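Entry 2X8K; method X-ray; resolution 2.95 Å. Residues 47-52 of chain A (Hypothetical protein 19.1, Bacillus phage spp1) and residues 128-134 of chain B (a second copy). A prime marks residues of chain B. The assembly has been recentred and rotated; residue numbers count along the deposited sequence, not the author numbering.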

# COMPACT_ATOMS: atom_id res chain seq x y z
N ASP A 47 -9.53 -28.59 -31.11
CA ASP A 47 -8.27 -28.12 -30.54
C ASP A 47 -7.68 -27.00 -31.39
O ASP A 47 -7.78 -27.03 -32.62
N GLY A 48 -7.08 -26.03 -30.72
CA GLY A 48 -6.45 -24.90 -31.38
C GLY A 48 -7.39 -23.83 -31.86
O GLY A 48 -8.58 -23.82 -31.55
N GLY A 49 -6.79 -22.90 -32.60
CA GLY A 49 -7.45 -21.79 -33.24
C GLY A 49 -6.92 -21.62 -34.65
O GLY A 49 -5.95 -22.29 -35.05
N VAL A 50 -7.56 -20.74 -35.43
CA VAL A 50 -7.17 -20.49 -36.81
C VAL A 50 -7.03 -19.01 -37.08
O VAL A 50 -8.00 -18.27 -36.87
N ILE A 51 -5.84 -18.57 -37.55
CA ILE A 51 -5.62 -17.19 -37.95
C ILE A 51 -6.36 -17.03 -39.27
O ILE A 51 -6.19 -17.84 -40.19
N THR A 52 -7.26 -16.07 -39.30
CA THR A 52 -8.13 -15.82 -40.44
C THR A 52 -7.67 -14.60 -41.21
O THR A 52 -7.77 -14.57 -42.45
N PHE B 128 3.91 -14.86 -28.78
CA PHE B 128 3.86 -15.72 -29.97
C PHE B 128 2.63 -16.59 -29.93
O PHE B 128 2.37 -17.23 -28.90
N TYR B 129 1.89 -16.64 -31.04
CA TYR B 129 0.65 -17.40 -31.14
C TYR B 129 0.83 -18.65 -31.92
O TYR B 129 1.28 -18.60 -33.06
N CYS B 130 0.38 -19.77 -31.34
CA CYS B 130 0.46 -21.10 -31.97
C CYS B 130 -0.92 -21.67 -32.23
O CYS B 130 -1.59 -22.10 -31.29
N GLN B 131 -1.33 -21.71 -33.51
CA GLN B 131 -2.60 -22.31 -33.97
C GLN B 131 -2.70 -23.75 -33.44
O GLN B 131 -3.69 -24.12 -32.82
N ASP B 132 -1.62 -24.53 -33.66
CA ASP B 132 -1.42 -25.89 -33.20
C ASP B 132 -0.80 -25.83 -31.81
O ASP B 132 0.41 -25.53 -31.69
N PRO B 133 -1.61 -26.15 -30.77
CA PRO B 133 -1.10 -26.11 -29.39
C PRO B 133 -0.01 -27.11 -29.02
O PRO B 133 0.57 -26.96 -27.95
N LEU B 134 0.25 -28.14 -29.84
CA LEU B 134 1.22 -29.18 -29.53
C LEU B 134 2.66 -28.95 -29.94
O LEU B 134 2.92 -28.38 -31.00

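The contact between the two copies centres on Gln131′, which meets the chain A stretch with both its backbone and its side chain. Its carbonyl accepts a weak hydrogen bond from the backbone of Gly49 (Gly49 N to Gln131′ O, 3.3 Å), while its side-chain oxygen accepts a short, nearly straight one from the backbone of Ile51 (Ile51 N to Gln131′ OE1, 2.6 Å, with an angle of 163° at the hydrogen). A single residue at the corner of chain B thus satisfies two amides of chain A that lie two residues apart. The CA-to-CB bond of Gln131′ points sideways, but chi1 of -85° (m) and an extended chi2 of 174° (t) carry the amide group along chain A to Ile51. On the way CG passes the carbonyl of Gly49 (Gly49 O to Gln131′ CG, 3.2 Å), and OE1 lies close to the alpha carbon of Val50 (Val50 CA to Gln131′ OE1, 3.3 Å). The other end of the amide is not left without a partner, since NE2 is hydrogen-bonded elsewhere in the structure.

The two glycines allow this close approach. Gly48 CA sits 3.2 Å from Gln131′ O, and a beta carbon on Gly48 would clash with that same oxygen; its positive phi of 79° also favours glycine. A beta carbon on Gly49 would clash with the hydroxyl of Tyr129′, which approaches Gly49 CA to 3.6 Å (Tyr129′ OH). This tyrosine points toward chain A with chi1 t, so that the tip of its side chain, the hydroxyl, reaches Gly49, but its hydroxyl makes no hydrogen bond to the chain A stretch.

The apolar part of the contact is small. Ile51 starts sideways in the m rotamer, with chi2 off the usual wells at 144°, and its end comes nearer to chain B, placing CD1 3.6 Å from Tyr129′ CD2 at the edge of the ring, near its plane. Pro133′ also points toward chain A, its CD lying 3.8 Å from Gly48 CA. Val50, in the t rotamer, points away overall and adds little.

Several other polar side-chain atoms are satisfied away from this contact. Within chain B, Asp132′ is directed away, with chi1 t; its OD1 accepts a weak hydrogen bond from Leu134′ N at 3.3 Å, linking the side chain of Asp132′ to the backbone two residues on, and its OD2 is hydrogen-bonded elsewhere in the structure. Asp47 OD1 and Thr52 OG1 are hydrogen-bonded elsewhere in the structure. Together the two stretches bury 350 Å², counting both sides.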

# COMPACT_ATOMS: atom_id res chain seq x y z
CB ASP A 47 -7.24 -29.25 -30.43
CG ASP A 47 -7.61 -30.42 -29.52
OD1 ASP A 47 -8.47 -30.23 -28.62
OD2 ASP A 47 -7.01 -31.52 -29.69
CB VAL A 50 -8.12 -21.20 -37.80
CG1 VAL A 50 -7.99 -20.63 -39.21
CG2 VAL A 50 -7.85 -22.69 -37.81
CB ILE A 51 -4.13 -16.78 -38.00
CG1 ILE A 51 -3.49 -16.94 -36.61
CG2 ILE A 51 -3.99 -15.33 -38.47
CD1 ILE A 51 -2.09 -17.39 -36.60
CB THR A 52 -9.59 -15.73 -39.96
OG1 THR A 52 -9.72 -14.64 -39.05
CG2 THR A 52 -10.06 -16.99 -39.28
CB PHE B 128 5.12 -16.60 -30.05
CG PHE B 128 6.41 -15.84 -30.14
CD1 PHE B 128 7.01 -15.60 -31.37
CD2 PHE B 128 7.02 -15.33 -29.00
CE1 PHE B 128 8.20 -14.87 -31.46
CE2 PHE B 128 8.20 -14.59 -29.09
CZ PHE B 128 8.78 -14.37 -30.32
CB TYR B 129 -0.44 -16.55 -31.79
CG TYR B 129 -1.80 -17.21 -31.84
CD1 TYR B 129 -2.57 -17.38 -30.69
CD2 TYR B 129 -2.36 -17.60 -33.05
CE1 TYR B 129 -3.83 -17.96 -30.74
CE2 TYR B 129 -3.63 -18.19 -33.11
CZ TYR B 129 -4.36 -18.36 -31.95
OH TYR B 129 -5.62 -18.93 -32.00
CB CYS B 130 1.32 -22.05 -31.14
SG CYS B 130 2.91 -21.35 -30.60
CB GLN B 131 -2.68 -22.30 -35.50
CG GLN B 131 -3.20 -20.99 -36.03
CD GLN B 131 -3.15 -20.90 -37.52
OE1 GLN B 131 -4.10 -20.45 -38.15
NE2 GLN B 131 -2.01 -21.26 -38.12
CB ASP B 132 -0.47 -26.63 -34.13
CG ASP B 132 -0.60 -28.14 -34.08
OD1 ASP B 132 -0.83 -28.69 -32.95
OD2 ASP B 132 -0.46 -28.79 -35.15
CB PRO B 133 -2.34 -26.41 -28.56
CG PRO B 133 -3.23 -27.18 -29.45
CD PRO B 133 -3.03 -26.55 -30.79
CB LEU B 134 0.72 -30.50 -30.12
CG LEU B 134 -0.60 -30.98 -29.55
CD1 LEU B 134 -1.51 -31.44 -30.64
CD2 LEU B 134 -0.39 -32.01 -28.49